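Long-range contacts in cellobiose 2-epimerase (Spirochaeta thermophila DSM 6192, PDB 5ZIG), which probably catalyses the reversible 2-epimerization of cellobiose, interconverting it with 4-O-beta-D-glucopyranosyl-D-mannose: residues 42-46 against 375-379; 68-72 against 133-137; 160-165 against 239-243; 254-258 against 284-288. Numbering follows the deposited sequence.

Interaction 1 (42-46 against 375-379)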
loop_
_atom_site.group_PDB
_atom_site.type_symbol
_atom_site.label_atom_id
_atom_site.label_comp_id
_atom_site.label_asym_id
_atom_site.label_seq_id
_atom_site.Cartn_x
_atom_site.Cartn_y
_atom_site.Cartn_z
ATOM N N TYR A 42 10.950 0.866 16.054
ATOM C CA TYR A 42 11.486 -0.471 16.300
ATOM C C TYR A 42 11.188 -1.385 15.123
ATOM O O TYR A 42 10.180 -1.237 14.424
ATOM C CB TYR A 42 10.931 -1.077 17.606
ATOM C CG TYR A 42 11.361 -0.302 18.831
ATOM C CD1 TYR A 42 12.703 -0.210 19.171
ATOM C CD2 TYR A 42 10.428 0.381 19.622
ATOM C CE1 TYR A 42 13.116 0.521 20.277
ATOM C CE2 TYR A 42 10.832 1.111 20.730
ATOM C CZ TYR A 42 12.186 1.172 21.050
ATOM O OH TYR A 42 12.619 1.883 22.135
ATOM N N GLY A 43 12.117 -2.315 14.885
ATOM C CA GLY A 43 12.107 -3.119 13.677
ATOM C C GLY A 43 11.209 -4.326 13.715
ATOM O O GLY A 43 10.815 -4.809 12.649
ATOM N N SER A 44 10.881 -4.827 14.910
ATOM C CA SER A 44 9.994 -5.975 15.057
ATOM C C SER A 44 9.228 -5.891 16.372
ATOM O O SER A 44 9.835 -5.642 17.419
ATOM C CB SER A 44 10.782 -7.286 14.998
ATOM O OG SER A 44 9.895 -8.385 14.966
ATOM N N ILE A 45 7.906 -6.122 16.321
ATOM C CA ILE A 45 7.026 -6.058 17.493
ATOM C C ILE A 45 6.112 -7.275 17.507
ATOM O O ILE A 45 5.398 -7.532 16.530
ATOM C CB ILE A 45 6.151 -4.787 17.512
ATOM C CG1 ILE A 45 6.986 -3.521 17.339
ATOM C CG2 ILE A 45 5.269 -4.737 18.794
ATOM C CD1 ILE A 45 6.191 -2.384 16.724
ATOM N N THR A 46 6.093 -7.994 18.635
ATOM C CA THR A 46 5.104 -9.032 18.869
ATOM C C THR A 46 4.319 -8.626 20.111
ATOM O O THR A 46 3.433 -7.772 20.028
ATOM C CB THR A 46 5.758 -10.403 19.042
ATOM O OG1 THR A 46 6.562 -10.380 20.230
ATOM C CG2 THR A 46 6.620 -10.737 17.827
ATOM N N GLU A 375 4.062 -11.276 13.604
ATOM C CA GLU A 375 4.285 -10.070 14.334
ATOM C C GLU A 375 3.170 -9.065 14.214
ATOM O O GLU A 375 2.335 -9.143 13.380
ATOM C CB GLU A 375 5.586 -9.409 13.976
ATOM C CG GLU A 375 5.846 -9.270 12.519
ATOM C CD GLU A 375 7.310 -9.433 12.217
ATOM O OE1 GLU A 375 8.125 -9.716 13.118
ATOM O OE2 GLU A 375 7.633 -9.284 11.053
ATOM N N LYS A 376 3.240 -8.144 15.135
ATOM C CA LYS A 376 2.384 -7.022 15.200
ATOM C C LYS A 376 2.958 -5.912 14.342
ATOM O O LYS A 376 2.249 -5.165 13.778
ATOM C CB LYS A 376 2.327 -6.507 16.577
ATOM C CG LYS A 376 1.100 -6.823 17.319
ATOM C CD LYS A 376 -0.174 -6.408 16.650
ATOM C CE LYS A 376 -1.275 -7.167 17.348
ATOM N NZ LYS A 376 -1.290 -6.839 18.773
ATOM N N GLY A 377 4.269 -5.799 14.317
ATOM C CA GLY A 377 4.970 -4.824 13.531
ATOM C C GLY A 377 6.304 -5.352 13.068
ATOM O O GLY A 377 6.896 -6.077 13.772
ATOM N N GLY A 378 6.735 -4.996 11.874
ATOM C CA GLY A 378 8.030 -5.442 11.388
ATOM C C GLY A 378 8.284 -5.019 9.960
ATOM O O GLY A 378 7.764 -4.003 9.495
ATOM N N MET A 379 9.090 -5.820 9.268
ATOM C CA MET A 379 9.441 -5.522 7.884
ATOM C C MET A 379 8.213 -5.499 6.990
ATOM O O MET A 379 8.213 -4.835 5.949
ATOM C CB MET A 379 10.441 -6.552 7.356
ATOM C CG MET A 379 11.742 -6.614 8.130
ATOM S SD MET A 379 12.973 -5.545 7.381
ATOM C CE MET A 379 13.016 -6.171 5.695
#
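Two successive backbone amides share one carbonyl here: K376 N lies 2.6 Å from I45 O and G377 N lies 3.0 Å from the same I45 O, both as hydrogen bonds. K376 and G377 thus sit together opposite I45 in a classic beta bulge, and the return bond from I45 N to G377 O (2.7 Å) completes the antiparallel hydrogen-bonded pair of I45 and G377. In the (α/α)6-barrel fold of this epimerase family, the bulge ties the loop leading into the first inner helix, 57-73, to the loop leading into the last, 384-402. Further along, the backbones stay close through CA-H...O contacts, G378 CA to G43 O at 3.1 Å and S44 CA to G377 O at 3.4 Å. Glycine suits position 377, where a CB would collide with I45 CD1. Among the side chains, S44 OG donates to E375 OE1 at 2.9 Å, while K376 runs its amine away from I45 to D354 and the carbonyl of G358.

Interaction 2 (68-72 against 133-137)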
loop_
_atom_site.group_PDB
_atom_site.type_symbol
_atom_site.label_atom_id
_atom_site.label_comp_id
_atom_site.label_asym_id
_atom_site.label_seq_id
_atom_site.Cartn_x
_atom_site.Cartn_y
_atom_site.Cartn_z
ATOM N N SER A 68 2.814 11.766 8.284
ATOM C CA SER A 68 2.577 12.940 7.448
ATOM C C SER A 68 1.079 13.152 7.208
ATOM O O SER A 68 0.553 14.255 7.391
ATOM C CB SER A 68 3.312 12.764 6.129
ATOM O OG SER A 68 4.717 12.737 6.329
ATOM N N GLN A 69 0.386 12.097 6.778
ATOM C CA GLN A 69 -1.034 12.186 6.453
ATOM C C GLN A 69 -1.863 12.469 7.693
ATOM O O GLN A 69 -2.863 13.195 7.624
ATOM C CB GLN A 69 -1.493 10.891 5.782
ATOM C CG GLN A 69 -0.724 10.591 4.486
ATOM C CD GLN A 69 -1.131 11.506 3.353
ATOM O OE1 GLN A 69 -2.169 12.173 3.429
ATOM N NE2 GLN A 69 -0.324 11.539 2.287
ATOM N N ALA A 70 -1.449 11.916 8.843
ATOM C CA ALA A 70 -2.180 12.147 10.085
ATOM C C ALA A 70 -2.027 13.587 10.556
ATOM O O ALA A 70 -2.982 14.177 11.067
ATOM C CB ALA A 70 -1.712 11.171 11.164
ATOM N N PHE A 71 -0.837 14.177 10.386
ATOM C CA PHE A 71 -0.670 15.589 10.731
ATOM C C PHE A 71 -1.476 16.487 9.795
ATOM O O PHE A 71 -1.974 17.543 10.210
ATOM C CB PHE A 71 0.811 15.978 10.708
ATOM C CG PHE A 71 1.070 17.424 11.064
ATOM C CD1 PHE A 71 0.949 17.873 12.372
ATOM C CD2 PHE A 71 1.423 18.341 10.076
ATOM C CE1 PHE A 71 1.190 19.212 12.697
ATOM C CE2 PHE A 71 1.672 19.672 10.398
ATOM C CZ PHE A 71 1.556 20.104 11.706
ATOM N N LEU A 72 -1.596 16.090 8.523
ATOM C CA LEU A 72 -2.427 16.825 7.577
ATOM C C LEU A 72 -3.914 16.715 7.939
ATOM O O LEU A 72 -4.648 17.705 7.874
ATOM C CB LEU A 72 -2.168 16.303 6.165
ATOM C CG LEU A 72 -0.907 16.785 5.440
ATOM C CD1 LEU A 72 -0.477 15.789 4.357
ATOM C CD2 LEU A 72 -1.105 18.200 4.861
ATOM N N HIS A 133 6.769 16.112 2.480
ATOM C CA HIS A 133 6.927 17.467 1.961
ATOM C C HIS A 133 5.636 18.266 2.132
ATOM O O HIS A 133 5.646 19.375 2.685
ATOM C CB HIS A 133 7.360 17.410 0.497
ATOM C CG HIS A 133 7.286 18.730 -0.197
ATOM N ND1 HIS A 133 8.276 19.679 -0.083
ATOM C CD2 HIS A 133 6.339 19.267 -1.000
ATOM C CE1 HIS A 133 7.943 20.744 -0.791
ATOM N NE2 HIS A 133 6.777 20.517 -1.365
ATOM N N THR A 134 4.506 17.683 1.712
ATOM C CA THR A 134 3.202 18.319 1.899
ATOM C C THR A 134 2.935 18.642 3.367
ATOM O O THR A 134 2.492 19.748 3.696
ATOM C CB THR A 134 2.088 17.415 1.346
ATOM O OG1 THR A 134 2.334 17.135 -0.036
ATOM C CG2 THR A 134 0.727 18.104 1.450
ATOM N N ALA A 135 3.204 17.704 4.273
ATOM C CA ALA A 135 2.810 17.928 5.661
ATOM C C ALA A 135 3.759 18.865 6.398
ATOM O O ALA A 135 3.323 19.595 7.299
ATOM C CB ALA A 135 2.702 16.599 6.406
ATOM N N SER A 136 5.050 18.848 6.069
ATOM C CA SER A 136 6.029 19.624 6.811
ATOM C C SER A 136 6.548 20.836 6.054
ATOM O O SER A 136 7.212 21.685 6.665
ATOM C CB SER A 136 7.225 18.733 7.235
ATOM O OG SER A 136 8.022 18.341 6.123
ATOM N N GLY A 137 6.261 20.957 4.761
ATOM C CA GLY A 137 6.911 21.991 3.978
ATOM C C GLY A 137 8.379 21.766 3.684
ATOM O O GLY A 137 8.989 22.621 3.047
#
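A135 is the knuckle of this contact: its methyl group points toward helix 57-73 and, with its backbone, loses more surface than any other residue of the two segments. A135 CB rests 3.3 Å from S68 O and 3.7 Å from L72 CG, so the methyl fills the space between one carbonyl and the leucine a turn further on, the two ends of the L72 N to S68 O helical bond. Because alanine and serine are both small, the backbones come close, with S68 CA only 5.3 Å from A135 CA. Helices 57-73 and 119-136 are neighbouring inner helices of the (α/α)6 barrel, and they meet here side by side near their C-terminal ends. L72, second in buried area, reaches past A135 to T134, where L72 CD2 is 3.9 Å from T134 CG2. T134 presents its methyl to the leucine while its hydroxyl bonds back to the carbonyl of A130 in its own helix. S68 does likewise, its OG bonded to L64 O, and no hydrogen bond crosses between the segments. F71 adds a ring edge: F71 CE2 lies 3.5 Å from A135 O, close to the ring plane. Helix 77-94 meets the same phenylalanine through Y79 and L80, and helix 191-208, the next inner one, touches T134 through T207.

Interaction 3 (160-165 against 239-243)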
loop_
_atom_site.group_PDB
_atom_site.type_symbol
_atom_site.label_atom_id
_atom_site.label_comp_id
_atom_site.label_asym_id
_atom_site.label_seq_id
_atom_site.Cartn_x
_atom_site.Cartn_y
_atom_site.Cartn_z
ATOM N N ARG A 160 13.604 -1.532 -23.318
ATOM C CA ARG A 160 13.299 -2.436 -24.420
ATOM C C ARG A 160 11.879 -2.983 -24.321
ATOM O O ARG A 160 11.109 -2.915 -25.288
ATOM C CB ARG A 160 14.316 -3.576 -24.433
ATOM C CG ARG A 160 14.146 -4.607 -25.532
ATOM C CD ARG A 160 15.439 -5.410 -25.666
ATOM N NE ARG A 160 15.265 -6.688 -26.352
ATOM C CZ ARG A 160 15.711 -7.855 -25.890
ATOM N NH1 ARG A 160 16.357 -7.917 -24.729
ATOM N NH2 ARG A 160 15.508 -8.965 -26.589
ATOM N N HIS A 161 11.514 -3.538 -23.162
ATOM C CA HIS A 161 10.248 -4.237 -23.008
ATOM C C HIS A 161 9.237 -3.512 -22.135
ATOM O O HIS A 161 8.134 -4.028 -21.955
ATOM C CB HIS A 161 10.480 -5.643 -22.445
ATOM C CG HIS A 161 11.058 -6.598 -23.447
ATOM N ND1 HIS A 161 12.398 -6.933 -23.473
ATOM C CD2 HIS A 161 10.481 -7.273 -24.469
ATOM C CE1 HIS A 161 12.617 -7.784 -24.461
ATOM N NE2 HIS A 161 11.469 -8.006 -25.079
ATOM N N GLY A 162 9.564 -2.335 -21.612
ATOM C CA GLY A 162 8.651 -1.591 -20.770
ATOM C C GLY A 162 8.745 -2.061 -19.329
ATOM O O GLY A 162 9.339 -3.087 -19.023
ATOM N N GLY A 163 8.151 -1.288 -18.421
ATOM C CA GLY A 163 8.147 -1.684 -17.019
ATOM C C GLY A 163 9.515 -1.473 -16.381
ATOM O O GLY A 163 10.385 -0.799 -16.939
ATOM N N TYR A 164 9.695 -2.068 -15.196
ATOM C CA TYR A 164 10.836 -1.843 -14.314
ATOM C C TYR A 164 11.416 -3.172 -13.833
ATOM O O TYR A 164 10.677 -4.099 -13.488
ATOM C CB TYR A 164 10.474 -0.985 -13.054
ATOM C CG TYR A 164 9.889 0.382 -13.379
ATOM C CD1 TYR A 164 10.654 1.536 -13.216
ATOM C CD2 TYR A 164 8.591 0.519 -13.840
ATOM C CE1 TYR A 164 10.159 2.764 -13.533
ATOM C CE2 TYR A 164 8.072 1.766 -14.149
ATOM C CZ TYR A 164 8.872 2.885 -13.995
ATOM O OH TYR A 164 8.405 4.143 -14.299
ATOM N N TYR A 165 12.750 -3.249 -13.813
ATOM C CA TYR A 165 13.414 -4.354 -13.139
ATOM C C TYR A 165 13.074 -4.335 -11.654
ATOM O O TYR A 165 12.874 -3.278 -11.051
ATOM C CB TYR A 165 14.922 -4.261 -13.341
ATOM C CG TYR A 165 15.278 -4.355 -14.800
ATOM C CD1 TYR A 165 15.299 -5.583 -15.435
ATOM C CD2 TYR A 165 15.528 -3.208 -15.564
ATOM C CE1 TYR A 165 15.598 -5.685 -16.773
ATOM C CE2 TYR A 165 15.818 -3.306 -16.906
ATOM C CZ TYR A 165 15.863 -4.556 -17.504
ATOM O OH TYR A 165 16.161 -4.694 -18.845
ATOM N N ALA A 239 8.384 -12.675 -16.807
ATOM C CA ALA A 239 9.718 -12.614 -17.398
ATOM C C ALA A 239 10.027 -11.195 -17.865
ATOM O O ALA A 239 9.183 -10.297 -17.821
ATOM C CB ALA A 239 9.844 -13.587 -18.576
ATOM N N GLU A 240 11.259 -11.002 -18.349
ATOM C CA GLU A 240 11.662 -9.690 -18.845
ATOM C C GLU A 240 10.747 -9.224 -19.971
ATOM O O GLU A 240 10.277 -8.078 -19.959
ATOM C CB GLU A 240 13.121 -9.728 -19.310
ATOM C CG GLU A 240 13.796 -8.371 -19.328
ATOM C CD GLU A 240 15.059 -8.349 -20.182
ATOM O OE1 GLU A 240 15.288 -9.326 -20.932
ATOM O OE2 GLU A 240 15.815 -7.353 -20.095
ATOM N N ASP A 241 10.445 -10.112 -20.932
ATOM C CA ASP A 241 9.535 -9.803 -22.027
ATOM C C ASP A 241 8.056 -9.955 -21.636
ATOM O O ASP A 241 7.207 -10.051 -22.531
ATOM C CB ASP A 241 9.852 -10.674 -23.252
ATOM C CG ASP A 241 9.595 -12.158 -23.014
ATOM O OD1 ASP A 241 9.106 -12.548 -21.929
ATOM O OD2 ASP A 241 9.894 -12.953 -23.927
ATOM N N TRP A 242 7.746 -10.005 -20.338
ATOM C CA TRP A 242 6.384 -9.968 -19.779
ATOM C C TRP A 242 5.648 -11.292 -19.921
ATOM O O TRP A 242 4.452 -11.356 -19.676
ATOM C CB TRP A 242 5.542 -8.835 -20.378
ATOM C CG TRP A 242 5.960 -7.530 -19.821
ATOM C CD1 TRP A 242 6.681 -6.551 -20.457
ATOM C CD2 TRP A 242 5.738 -7.066 -18.482
ATOM N NE1 TRP A 242 6.898 -5.498 -19.594
ATOM C CE2 TRP A 242 6.326 -5.788 -18.380
ATOM C CE3 TRP A 242 5.088 -7.606 -17.360
ATOM C CZ2 TRP A 242 6.287 -5.042 -17.204
ATOM C CZ3 TRP A 242 5.043 -6.860 -16.200
ATOM C CH2 TRP A 242 5.649 -5.596 -16.125
ATOM N N ALA A 243 6.335 -12.357 -20.293
ATOM C CA ALA A 243 5.715 -13.664 -20.252
ATOM C C ALA A 243 5.323 -13.997 -18.811
ATOM O O ALA A 243 6.089 -13.719 -17.873
ATOM C CB ALA A 243 6.666 -14.723 -20.823
#
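Start with the indole nitrogen of W242, which is shared between two carbonyls: W242 NE1 is 3.0 Å from H161 O and 3.5 Å from G162 O, and both hydrogen bonds are weak. K189 NZ, a further donor, bonds G162 O and also E240 O, so G162 O does not depend on the weak indole bond. The better-defined bond across the contact runs from Y165 OH to E240 OE2 at 3.0 Å. The other carboxylate oxygen, E240 OE1, is 4.2 Å from R160 NH1 but out of the guanidinium plane, so only charge attraction links them. H161 ND1 becomes buried without any polar partner; its ring is used instead as a surface, with D241 CA 3.9 Å from the centroid in a CH-pi contact. G163 CA lies 3.8 Å from W242 CZ2, where a CB would clash. Within 239-243, W242 N donates to A239 O (2.9 Å), A239 N to A243 O (2.7 Å), and D241 OD1 accepts from A243 N (3.2 Å) in an Asx turn. The type I turn A239-W242, ending in W242 at positive phi, makes a beta hairpin with a G1 bulge; it meets 160-165, joining two long outer-to-inner helix connections of an (α/α)6 barrel.

Interaction 4 (254-258 against 284-288)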
loop_
_atom_site.group_PDB
_atom_site.type_symbol
_atom_site.label_atom_id
_atom_site.label_comp_id
_atom_site.label_asym_id
_atom_site.label_seq_id
_atom_site.Cartn_x
_atom_site.Cartn_y
_atom_site.Cartn_z
ATOM N N ASP A 254 -5.570 -7.708 -6.149
ATOM C CA ASP A 254 -6.628 -7.435 -7.117
ATOM C C ASP A 254 -7.447 -6.232 -6.672
ATOM O O ASP A 254 -7.540 -5.232 -7.394
ATOM C CB ASP A 254 -7.534 -8.654 -7.289
ATOM C CG ASP A 254 -6.941 -9.719 -8.189
ATOM O OD1 ASP A 254 -5.761 -9.615 -8.594
ATOM O OD2 ASP A 254 -7.655 -10.689 -8.477
ATOM N N ILE A 255 -8.015 -6.298 -5.462
ATOM C CA ILE A 255 -8.881 -5.222 -4.996
ATOM C C ILE A 255 -8.064 -3.939 -4.840
ATOM O O ILE A 255 -8.484 -2.876 -5.307
ATOM C CB ILE A 255 -9.660 -5.623 -3.707
ATOM C CG1 ILE A 255 -10.720 -4.586 -3.297
ATOM C CG2 ILE A 255 -8.805 -5.803 -2.476
ATOM C CD1 ILE A 255 -11.750 -4.316 -4.314
ATOM N N GLU A 256 -6.852 -4.038 -4.268
ATOM C CA GLU A 256 -6.026 -2.838 -4.123
ATOM C C GLU A 256 -5.803 -2.149 -5.472
ATOM O O GLU A 256 -5.901 -0.916 -5.581
ATOM C CB GLU A 256 -4.691 -3.188 -3.470
ATOM C CG GLU A 256 -3.999 -2.019 -2.780
ATOM C CD GLU A 256 -2.609 -2.380 -2.262
ATOM O OE1 GLU A 256 -2.169 -3.521 -2.464
ATOM O OE2 GLU A 256 -1.964 -1.508 -1.645
ATOM N N ALA A 257 -5.550 -2.926 -6.525
ATOM C CA ALA A 257 -5.196 -2.285 -7.792
ATOM C C ALA A 257 -6.365 -1.487 -8.358
ATOM O O ALA A 257 -6.157 -0.415 -8.931
ATOM C CB ALA A 257 -4.708 -3.311 -8.801
ATOM N N THR A 258 -7.603 -1.968 -8.169
ATOM C CA THR A 258 -8.739 -1.269 -8.767
ATOM C C THR A 258 -8.800 0.178 -8.304
ATOM O O THR A 258 -8.998 1.084 -9.120
ATOM C CB THR A 258 -10.053 -1.981 -8.450
ATOM O OG1 THR A 258 -10.280 -1.930 -7.045
ATOM C CG2 THR A 258 -10.009 -3.430 -8.923
ATOM N N VAL A 284 -12.970 -7.021 -12.727
ATOM C CA VAL A 284 -12.076 -7.285 -11.601
ATOM C C VAL A 284 -12.820 -7.053 -10.291
ATOM O O VAL A 284 -12.727 -7.850 -9.351
ATOM C CB VAL A 284 -10.811 -6.410 -11.712
ATOM C CG1 VAL A 284 -9.896 -6.572 -10.490
ATOM C CG2 VAL A 284 -10.042 -6.752 -12.972
ATOM N N MET A 285 -13.596 -5.975 -10.228
ATOM C CA MET A 285 -14.385 -5.668 -9.039
ATOM C C MET A 285 -15.483 -6.700 -8.807
ATOM O O MET A 285 -15.707 -7.124 -7.666
ATOM C CB MET A 285 -14.999 -4.275 -9.170
ATOM C CG MET A 285 -14.144 -3.153 -8.642
ATOM S SD MET A 285 -13.597 -3.459 -6.954
ATOM C CE MET A 285 -15.108 -3.974 -6.137
ATOM N N GLU A 286 -16.181 -7.100 -9.879
ATOM C CA GLU A 286 -17.220 -8.122 -9.770
ATOM C C GLU A 286 -16.650 -9.457 -9.301
ATOM O O GLU A 286 -17.276 -10.154 -8.493
ATOM C CB GLU A 286 -17.943 -8.282 -11.109
ATOM C CG GLU A 286 -19.011 -7.244 -11.325
ATOM C CD GLU A 286 -19.241 -6.890 -12.799
ATOM O OE1 GLU A 286 -18.370 -7.191 -13.660
ATOM O OE2 GLU A 286 -20.300 -6.284 -13.079
ATOM N N GLU A 287 -15.466 -9.830 -9.800
ATOM C CA GLU A 287 -14.780 -11.025 -9.305
ATOM C C GLU A 287 -14.526 -10.950 -7.802
ATOM O O GLU A 287 -14.597 -11.966 -7.101
ATOM C CB GLU A 287 -13.450 -11.199 -10.037
ATOM C CG GLU A 287 -13.565 -11.598 -11.484
ATOM C CD GLU A 287 -13.405 -13.081 -11.671
ATOM O OE1 GLU A 287 -13.803 -13.833 -10.752
ATOM O OE2 GLU A 287 -12.868 -13.488 -12.725
ATOM N N THR A 288 -14.186 -9.761 -7.298
ATOM C CA THR A 288 -13.855 -9.597 -5.886
ATOM C C THR A 288 -15.102 -9.665 -5.009
ATOM O O THR A 288 -15.065 -10.241 -3.915
ATOM C CB THR A 288 -13.130 -8.264 -5.678
ATOM O OG1 THR A 288 -11.887 -8.280 -6.386
ATOM C CG2 THR A 288 -12.877 -7.991 -4.187
#
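Apolar contacts do the joining here, and no hydrogen bond passes between the segments. I255 extends its CD1 into the interface, 3.3 Å from M285 SD and 3.8 Å from T288 CG2. A second cluster forms where T258 CG2 meets V284 CG1 at 3.5 Å, and D254 lies over the same valine, D254 O being 4.1 Å from V284 CG1. T258 OG1 is also near the sulfur, 3.7 Å from M285 SD. The polar groups look to their own helix or to a third party: T258 OG1 donates to I255 O at 2.7 Å, which leaves its methyl to face V284, and the carboxylate of D254 is held by H233 ND1 and L234 N. All six touching residues are buried. Helix 315-332 closes over M285 with F325 and A328, while E256, on another side of helix 251-269, pairs with R388 of the last inner helix. As for geometry, the segment axes approach to 9.6 Å with 141° between their directions, so the helices run roughly antiparallel but are splayed. That is the helical hairpin of an (α/α)6 barrel, here inner helix 251-269 followed by outer helix 275-294.

How the interactions relate
From the N terminus, residues 42-46 open interaction 1, which closes only at 375-379, so the other three all nest inside its loop. Those three follow in series and none cross: interaction 2 closes at 137, interaction 3 spans 160 to 243, and interaction 4 makes the shortest loop, 254 to 288. Each joins different parts of the barrel. Interaction 2 pairs successive inner helices, interaction 4 pairs an inner helix with its outer partner, interaction 3 binds two inter-helix loops, and interaction 1 brings the beginning and end of the ring together. No two touch; interactions 1 and 4, on opposite sides of the chain's centre, have centres about 29 Å apart.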